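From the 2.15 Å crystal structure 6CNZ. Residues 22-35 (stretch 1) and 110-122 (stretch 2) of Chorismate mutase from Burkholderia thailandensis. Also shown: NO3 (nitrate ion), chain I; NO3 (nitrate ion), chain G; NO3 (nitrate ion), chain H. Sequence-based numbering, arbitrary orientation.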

ATOM      1  N   ALA A  22       2.904   5.495   5.077  1.00 20.16           N
ATOM      2  CA  ALA A  22       2.568   4.678   3.911  1.00 20.04           C
ATOM      3  C   ALA A  22       1.870   3.392   4.320  1.00 22.86           C
ATOM      4  O   ALA A  22       0.873   2.992   3.704  1.00 20.70           O
ATOM      5  CB  ALA A  22       3.829   4.361   3.109  1.00 21.00           C
ATOM      6  N   LEU A  23       2.355   2.746   5.380  1.00 20.71           N
ATOM      7  CA  LEU A  23       1.751   1.480   5.779  1.00 26.89           C
ATOM      8  C   LEU A  23       0.387   1.702   6.418  1.00 21.14           C
ATOM      9  O   LEU A  23      -0.549   0.918   6.182  1.00 21.77           O
ATOM     10  CB  LEU A  23       2.691   0.716   6.714  1.00 26.00           C
ATOM     11  CG  LEU A  23       3.941   0.136   6.022  1.00 25.29           C
ATOM     12  CD1 LEU A  23       5.016  -0.201   7.056  1.00 27.13           C
ATOM     13  CD2 LEU A  23       3.607  -1.089   5.123  1.00 23.05           C
ATOM     14  N   ALA A  24       0.245   2.775   7.214  1.00 27.04           N
ATOM     15  CA  ALA A  24      -1.053   3.078   7.806  1.00 26.37           C
ATOM     16  C   ALA A  24      -2.076   3.351   6.722  1.00 25.49           C
ATOM     17  O   ALA A  24      -3.234   2.936   6.826  1.00 22.06           O
ATOM     18  CB  ALA A  24      -0.960   4.279   8.753  1.00 19.76           C
ATOM     19  N   SER A  25      -1.663   4.054   5.674  1.00 18.18           N
ATOM     20  CA  SER A  25      -2.569   4.312   4.564  1.00 20.90           C
ATOM     21  C   SER A  25      -2.898   3.023   3.820  1.00 26.97           C
ATOM     22  O   SER A  25      -4.045   2.803   3.411  1.00 23.56           O
ATOM     23  CB  SER A  25      -1.934   5.349   3.624  1.00 20.02           C
ATOM     24  OG  SER A  25      -2.646   5.452   2.409  1.00 22.48           O
ATOM     25  N   GLN A  26      -1.898   2.160   3.648  1.00 21.64           N
ATOM     26  CA  GLN A  26      -2.121   0.878   2.998  1.00 25.18           C
ATOM     27  C   GLN A  26      -3.133   0.041   3.775  1.00 27.27           C
ATOM     28  O   GLN A  26      -4.046  -0.551   3.187  1.00 21.95           O
ATOM     29  CB  GLN A  26      -0.778   0.150   2.849  1.00 27.92           C
ATOM     30  CG  GLN A  26      -0.809  -1.115   2.019  1.00 40.09           C
ATOM     31  CD  GLN A  26       0.590  -1.706   1.745  1.00 46.43           C
ATOM     32  OE1 GLN A  26       1.605  -1.013   1.808  1.00 43.28           O
ATOM     33  NE2 GLN A  26       0.628  -2.991   1.435  1.00 47.33           N
ATOM     34  N   ARG A  27      -3.016   0.011   5.099  1.00 23.30           N
ATOM     35  CA  ARG A  27      -3.987  -0.742   5.895  1.00 30.65           C
ATOM     36  C   ARG A  27      -5.373  -0.121   5.800  1.00 30.74           C
ATOM     37  O   ARG A  27      -6.376  -0.832   5.647  1.00 27.51           O
ATOM     38  CB  ARG A  27      -3.539  -0.811   7.354  1.00 26.72           C
ATOM     39  CG  ARG A  27      -4.300  -1.836   8.178  1.00 23.89           C
ATOM     40  CD  ARG A  27      -4.075  -1.615   9.669  1.00 31.89           C
ATOM     41  NE  ARG A  27      -4.528  -2.759  10.440  1.00 38.21           N
ATOM     42  CZ  ARG A  27      -5.780  -2.938  10.834  1.00 35.03           C
ATOM     43  NH1 ARG A  27      -6.704  -2.026  10.549  1.00 30.69           N
ATOM     44  NH2 ARG A  27      -6.102  -4.031  11.516  1.00 38.80           N
ATOM     45  N   LEU A  28      -5.442   1.210   5.851  1.00 27.34           N
ATOM     46  CA  LEU A  28      -6.726   1.900   5.781  1.00 24.39           C
ATOM     47  C   LEU A  28      -7.424   1.665   4.449  1.00 24.57           C
ATOM     48  O   LEU A  28      -8.654   1.637   4.395  1.00 28.36           O
ATOM     49  CB  LEU A  28      -6.515   3.399   6.014  1.00 26.09           C
ATOM     50  CG  LEU A  28      -7.740   4.281   6.181  1.00 27.29           C
ATOM     51  CD1 LEU A  28      -8.687   3.695   7.255  1.00 22.91           C
ATOM     52  CD2 LEU A  28      -7.326   5.739   6.514  1.00 25.63           C
ATOM     53  N   ALA A  29      -6.668   1.502   3.362  1.00 19.57           N
ATOM     54  CA  ALA A  29      -7.297   1.296   2.071  1.00 25.16           C
ATOM     55  C   ALA A  29      -8.027  -0.042   1.990  1.00 27.93           C
ATOM     56  O   ALA A  29      -8.932  -0.191   1.162  1.00 33.88           O
ATOM     57  CB  ALA A  29      -6.256   1.386   0.950  1.00 25.61           C
ATOM     58  N   LEU A  30      -7.643  -1.016   2.807  1.00 23.08           N
ATOM     59  CA  LEU A  30      -8.351  -2.288   2.841  1.00 31.51           C
ATOM     60  C   LEU A  30      -9.694  -2.183   3.563  1.00 32.84           C
ATOM     61  O   LEU A  30     -10.443  -3.162   3.590  1.00 25.17           O
ATOM     62  CB  LEU A  30      -7.462  -3.354   3.487  1.00 19.78           C
ATOM     63  CG  LEU A  30      -6.192  -3.753   2.727  1.00 26.81           C
ATOM     64  CD1 LEU A  30      -5.206  -4.471   3.645  1.00 26.48           C
ATOM     65  CD2 LEU A  30      -6.544  -4.652   1.549  1.00 23.86           C
ATOM     66  N   ALA A  31     -10.026  -1.015   4.129  1.00 25.28           N
ATOM     67  CA  ALA A  31     -11.342  -0.849   4.741  1.00 27.46           C
ATOM     68  C   ALA A  31     -12.451  -0.812   3.695  1.00 24.10           C
ATOM     69  O   ALA A  31     -13.589  -1.202   3.988  1.00 25.71           O
ATOM     70  CB  ALA A  31     -11.373   0.417   5.618  1.00 31.41           C
ATOM     71  N   GLU A  32     -12.148  -0.366   2.476  1.00 19.83           N
ATOM     72  CA  GLU A  32     -13.160  -0.398   1.424  1.00 22.06           C
ATOM     73  C   GLU A  32     -13.605  -1.826   1.125  1.00 22.21           C
ATOM     74  O   GLU A  32     -14.817  -2.091   1.165  1.00 32.75           O
ATOM     75  CB  GLU A  32     -12.638   0.332   0.167  1.00 21.79           C
ATOM     76  CG  GLU A  32     -13.712   0.640  -0.912  1.00 29.29           C
ATOM     77  CD  GLU A  32     -14.179  -0.578  -1.722  1.00 35.88           C
ATOM     78  OE1 GLU A  32     -13.436  -1.580  -1.840  1.00 34.43           O
ATOM     79  OE2 GLU A  32     -15.303  -0.529  -2.262  1.00 41.86           O
ATOM     80  N   PRO A  33     -12.715  -2.786   0.826  1.00 24.89           N
ATOM     81  CA  PRO A  33     -13.209  -4.156   0.607  1.00 21.94           C
ATOM     82  C   PRO A  33     -13.792  -4.806   1.858  1.00 25.83           C
ATOM     83  O   PRO A  33     -14.687  -5.651   1.735  1.00 25.91           O
ATOM     84  CB  PRO A  33     -11.976  -4.914   0.085  1.00 25.61           C
ATOM     85  CG  PRO A  33     -10.797  -4.103   0.457  1.00 21.77           C
ATOM     86  CD  PRO A  33     -11.299  -2.661   0.411  1.00 25.41           C
ATOM     87  N   VAL A  34     -13.333  -4.451   3.056  1.00 22.19           N
ATOM     88  CA  VAL A  34     -14.028  -4.901   4.263  1.00 23.64           C
ATOM     89  C   VAL A  34     -15.461  -4.381   4.252  1.00 24.78           C
ATOM     90  O   VAL A  34     -16.421  -5.141   4.419  1.00 29.99           O
ATOM     91  CB  VAL A  34     -13.283  -4.442   5.536  1.00 26.68           C
ATOM     92  CG1 VAL A  34     -14.087  -4.822   6.773  1.00 20.63           C
ATOM     93  CG2 VAL A  34     -11.880  -5.036   5.621  1.00 23.58           C
ATOM     94  N   ALA A  35     -15.619  -3.068   4.051  1.00 25.22           N
ATOM     95  CA  ALA A  35     -16.948  -2.470   4.030  1.00 22.54           C
ATOM     96  C   ALA A  35     -17.811  -3.115   2.961  1.00 22.01           C
ATOM     97  O   ALA A  35     -18.971  -3.465   3.211  1.00 21.28           O
ATOM     98  CB  ALA A  35     -16.846  -0.960   3.787  1.00 19.08           C
ATOM     99  N   SER A 110      -9.082 -13.235   0.969  1.00 33.28           N
ATOM    100  CA  SER A 110      -8.444 -12.151   0.239  1.00 33.30           C
ATOM    101  C   SER A 110      -8.115 -10.965   1.140  1.00 38.92           C
ATOM    102  O   SER A 110      -6.950 -10.563   1.244  1.00 37.97           O
ATOM    103  CB  SER A 110      -9.332 -11.721  -0.942  1.00 34.29           C
ATOM    104  OG  SER A 110      -8.737 -10.666  -1.688  1.00 37.67           O
ATOM    105  N   THR A 111      -9.106 -10.385   1.817  1.00 32.05           N
ATOM    106  CA  THR A 111      -8.831  -9.127   2.503  1.00 29.78           C
ATOM    107  C   THR A 111      -8.098  -9.343   3.834  1.00 34.87           C
ATOM    108  O   THR A 111      -7.073  -8.703   4.104  1.00 27.91           O
ATOM    109  CB  THR A 111     -10.134  -8.352   2.701  1.00 30.20           C
ATOM    110  OG1 THR A 111     -10.769  -8.143   1.426  1.00 33.48           O
ATOM    111  CG2 THR A 111      -9.846  -7.006   3.335  1.00 23.51           C
ATOM    112  N   ARG A 112      -8.590 -10.247   4.674  1.00 27.79           N
ATOM    113  CA  ARG A 112      -7.984 -10.402   5.996  1.00 32.62           C
ATOM    114  C   ARG A 112      -6.520 -10.853   5.986  1.00 34.85           C
ATOM    115  O   ARG A 112      -5.772 -10.412   6.877  1.00 41.14           O
ATOM    116  CB  ARG A 112      -8.830 -11.362   6.840  1.00 41.31           C
ATOM    117  CG  ARG A 112      -8.348 -11.487   8.270  1.00 59.23           C
ATOM    118  CD  ARG A 112      -9.409 -12.131   9.134  1.00 68.57           C
ATOM    119  NE  ARG A 112     -10.588 -11.279   9.291  1.00 70.52           N
ATOM    120  CZ  ARG A 112     -11.839 -11.736   9.318  1.00 72.64           C
ATOM    121  NH1 ARG A 112     -12.088 -13.042   9.181  1.00 70.31           N
ATOM    122  NH2 ARG A 112     -12.846 -10.885   9.477  1.00 69.28           N
ATOM    123  N   PRO A 113      -6.046 -11.704   5.068  1.00 31.98           N
ATOM    124  CA  PRO A 113      -4.597 -11.973   5.040  1.00 35.17           C
ATOM    125  C   PRO A 113      -3.763 -10.727   4.791  1.00 37.92           C
ATOM    126  O   PRO A 113      -2.661 -10.609   5.338  1.00 37.68           O
ATOM    127  CB  PRO A 113      -4.452 -12.990   3.903  1.00 37.42           C
ATOM    128  CG  PRO A 113      -5.770 -13.659   3.828  1.00 38.76           C
ATOM    129  CD  PRO A 113      -6.771 -12.576   4.127  1.00 32.59           C
ATOM    130  N   GLN A 114      -4.256  -9.793   3.977  1.00 29.30           N
ATOM    131  CA  GLN A 114      -3.521  -8.552   3.756  1.00 33.59           C
ATOM    132  C   GLN A 114      -3.501  -7.703   5.026  1.00 33.05           C
ATOM    133  O   GLN A 114      -2.477  -7.094   5.372  1.00 26.32           O
ATOM    134  CB  GLN A 114      -4.157  -7.774   2.599  1.00 34.19           C
ATOM    135  CG  GLN A 114      -4.108  -8.464   1.227  1.00 42.05           C
ATOM    136  CD  GLN A 114      -4.886  -7.679   0.162  1.00 45.17           C
ATOM    137  OE1 GLN A 114      -4.387  -6.698  -0.387  1.00 42.25           O
ATOM    138  NE2 GLN A 114      -6.116  -8.103  -0.114  1.00 38.73           N
ATOM    139  N   LEU A 115      -4.629  -7.651   5.727  1.00 34.14           N
ATOM    140  CA  LEU A 115      -4.680  -6.949   7.001  1.00 32.35           C
ATOM    141  C   LEU A 115      -3.720  -7.561   8.006  1.00 36.86           C
ATOM    142  O   LEU A 115      -3.052  -6.835   8.756  1.00 35.13           O
ATOM    143  CB  LEU A 115      -6.105  -6.975   7.536  1.00 24.44           C
ATOM    144  CG  LEU A 115      -7.101  -6.043   6.857  1.00 28.74           C
ATOM    145  CD1 LEU A 115      -8.514  -6.349   7.360  1.00 28.33           C
ATOM    146  CD2 LEU A 115      -6.710  -4.560   7.120  1.00 24.06           C
ATOM    147  N   ASP A 116      -3.631  -8.902   8.038  1.00 33.06           N
ATOM    148  CA  ASP A 116      -2.801  -9.554   9.042  1.00 38.07           C
ATOM    149  C   ASP A 116      -1.317  -9.303   8.787  1.00 39.37           C
ATOM    150  O   ASP A 116      -0.566  -9.041   9.729  1.00 37.46           O
ATOM    151  CB  ASP A 116      -3.102 -11.059   9.098  1.00 49.25           C
ATOM    152  CG  ASP A 116      -4.503 -11.369   9.662  1.00 57.73           C
ATOM    153  OD1 ASP A 116      -5.104 -10.506  10.349  1.00 54.36           O
ATOM    154  OD2 ASP A 116      -4.999 -12.493   9.424  1.00 59.83           O
ATOM    155  N   ARG A 117      -0.870  -9.374   7.528  1.00 35.27           N
ATOM    156  CA  ARG A 117       0.516  -9.008   7.229  1.00 42.22           C
ATOM    157  C   ARG A 117       0.841  -7.593   7.704  1.00 41.05           C
ATOM    158  O   ARG A 117       1.955  -7.326   8.161  1.00 39.20           O
ATOM    159  CB  ARG A 117       0.797  -9.108   5.731  1.00 41.30           C
ATOM    160  CG  ARG A 117       0.827 -10.504   5.154  1.00 52.23           C
ATOM    161  CD  ARG A 117       1.487 -10.462   3.789  1.00 62.93           C
ATOM    162  NE  ARG A 117       2.868 -10.004   3.914  1.00 69.07           N
ATOM    163  CZ  ARG A 117       3.935 -10.766   3.698  1.00 72.69           C
ATOM    164  NH1 ARG A 117       3.796 -12.030   3.313  1.00 72.09           N
ATOM    165  NH2 ARG A 117       5.148 -10.254   3.856  1.00 74.05           N
ATOM    166  N   LEU A 118      -0.102  -6.660   7.570  1.00 36.98           N
ATOM    167  CA  LEU A 118       0.222  -5.279   7.917  1.00 32.10           C
ATOM    168  C   LEU A 118       0.415  -5.100   9.420  1.00 37.41           C
ATOM    169  O   LEU A 118       1.138  -4.187   9.847  1.00 37.53           O
ATOM    170  CB  LEU A 118      -0.851  -4.334   7.380  1.00 28.99           C
ATOM    171  CG  LEU A 118      -0.652  -4.096   5.876  1.00 33.11           C
ATOM    172  CD1 LEU A 118      -1.904  -3.532   5.230  1.00 28.03           C
ATOM    173  CD2 LEU A 118       0.533  -3.203   5.603  1.00 36.88           C
ATOM    174  N   THR A 119      -0.196  -5.964  10.238  1.00 35.82           N
ATOM    175  CA  THR A 119       0.045  -5.911  11.674  1.00 34.76           C
ATOM    176  C   THR A 119       1.536  -5.947  11.980  1.00 36.07           C
ATOM    177  O   THR A 119       2.065  -5.056  12.653  1.00 37.69           O
ATOM    178  CB  THR A 119      -0.678  -7.056  12.378  1.00 38.42           C
ATOM    179  OG1 THR A 119      -2.092  -6.904  12.199  1.00 42.65           O
ATOM    180  CG2 THR A 119      -0.355  -7.039  13.862  1.00 35.99           C
ATOM    181  N   GLN A 120       2.242  -6.946  11.448  1.00 38.28           N
ATOM    182  CA  GLN A 120       3.674  -7.050  11.719  1.00 43.91           C
ATOM    183  C   GLN A 120       4.463  -5.895  11.106  1.00 37.12           C
ATOM    184  O   GLN A 120       5.429  -5.419  11.712  1.00 34.10           O
ATOM    185  CB  GLN A 120       4.227  -8.384  11.213  1.00 45.34           C
ATOM    186  CG  GLN A 120       5.706  -8.612  11.602  1.00 53.20           C
ATOM    187  CD  GLN A 120       6.005  -8.347  13.095  1.00 62.66           C
ATOM    188  OE1 GLN A 120       5.239  -8.736  13.985  1.00 65.78           O
ATOM    189  NE2 GLN A 120       7.129  -7.685  13.363  1.00 61.03           N
ATOM    190  N   SER A 121       4.109  -5.463   9.889  1.00 34.76           N
ATOM    191  CA  SER A 121       4.836  -4.345   9.275  1.00 36.12           C
ATOM    192  C   SER A 121       4.624  -3.059  10.064  1.00 31.41           C
ATOM    193  O   SER A 121       5.567  -2.288  10.277  1.00 34.31           O
ATOM    194  CB  SER A 121       4.391  -4.141   7.824  1.00 29.75           C
ATOM    195  OG  SER A 121       4.442  -5.348   7.097  1.00 43.14           O
ATOM    196  N   LEU A 122       3.393  -2.818  10.504  1.00 28.87           N
ATOM    197  CA  LEU A 122       3.103  -1.632  11.301  1.00 28.16           C
ATOM    198  C   LEU A 122       3.821  -1.671  12.638  1.00 34.48           C
ATOM    199  O   LEU A 122       4.341  -0.644  13.097  1.00 34.80           O
ATOM    200  CB  LEU A 122       1.600  -1.509  11.510  1.00 24.13           C
ATOM    201  CG  LEU A 122       0.903  -0.963  10.265  1.00 29.46           C
ATOM    202  CD1 LEU A 122      -0.607  -0.955  10.463  1.00 26.62           C
ATOM    203  CD2 LEU A 122       1.410   0.448   9.974  1.00 30.57           C
TER
HETATM  204  N   NO3 I 303      -9.610  -4.073  12.299  1.00 82.32           N
HETATM  205  O1  NO3 I 303      -9.365  -2.901  11.875  1.00 68.36           O
HETATM  206  O2  NO3 I 303      -8.886  -5.050  11.935  1.00 84.52           O
HETATM  207  O3  NO3 I 303     -10.583  -4.277  13.087  1.00 84.85           O
HETATM  208  N   NO3 G 301      -4.840   7.965   2.679  1.00 38.57           N
HETATM  209  O1  NO3 G 301      -4.926   6.801   3.181  1.00 35.69           O
HETATM  210  O2  NO3 G 301      -5.864   8.715   2.623  1.00 33.74           O
HETATM  211  O3  NO3 G 301      -3.730   8.374   2.227  1.00 38.86           O
HETATM  212  N   NO3 H 302     -12.086  -7.417   9.786  1.00 69.00           N
HETATM  213  O1  NO3 H 302     -13.327  -7.624   9.940  1.00 68.71           O
HETATM  214  O2  NO3 H 302     -11.651  -6.221   9.756  1.00 73.54           O
HETATM  215  O3  NO3 H 302     -11.286  -8.396   9.678  1.00 66.87           O
HETATM  216  O   HOH W   1      -3.279  -5.158  10.724  1.00 42.78           O
HETATM  217  O   HOH W   2     -13.441  -8.313   1.730  1.00 25.86           O

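How do the two backbones lie against each other? They run nearly antiparallel: the axes of helix 22-29 and helix 110-122 approach to 9.9 Å, with 160° between their directions. Leu23 therefore faces Leu122, while Leu30 lies near Thr111 at the other end. No direct hydrogen bond crosses, so the contact depends on apolar packing and on water.

Why do the leucines share one shape? Leu23, Leu30, Leu115, Leu118 and Leu122 all adopt chi1 m and chi2 t, a favoured combination on helices. The CA-to-CB bonds of Leu23, Leu30 and Leu118 point toward the other stretch; those of Leu115 and Leu122 point sideways, yet their ends come nearer. Leu118 is central: its CD2 lies 3.8 Å from Leu23 CD2, and its CD1 lies 3.8 Å from Leu30 CD1 and 3.5 Å from Arg27 CA.

What does a charged arginine do among leucines? Arg27 is extended, with chi1 to chi3 all t, so its aliphatic stem can pack while its charge travels outward. Its CG lies 3.8 Å from Leu115 CD2, which also covers one guanidinium face, and its CD lies 3.6 Å from Leu122 CD1. Beyond them, NH1 and NH2 bind a nitrate, probably from the crystallisation liquor. Arg27 NE donates to water 1 (2.7 Å to its O), which in turn donates to Leu115 O (2.6 Å from the water O), bridging the helices.

How is the Thr111 end closed? Thr111, with chi1 m, sets its CG2 3.6 Å from Val34 CG2, while its OG1 donates to water 2 (2.7 Å to its O). That water donates to Pro33 O, a carbonyl it reaches at 2.9 Å from its O. Nearby, Gln114 NE2 folds back to donate to Ser110 O at 2.9 Å, and its OE1 lies 3.5 Å from Leu30 CD2.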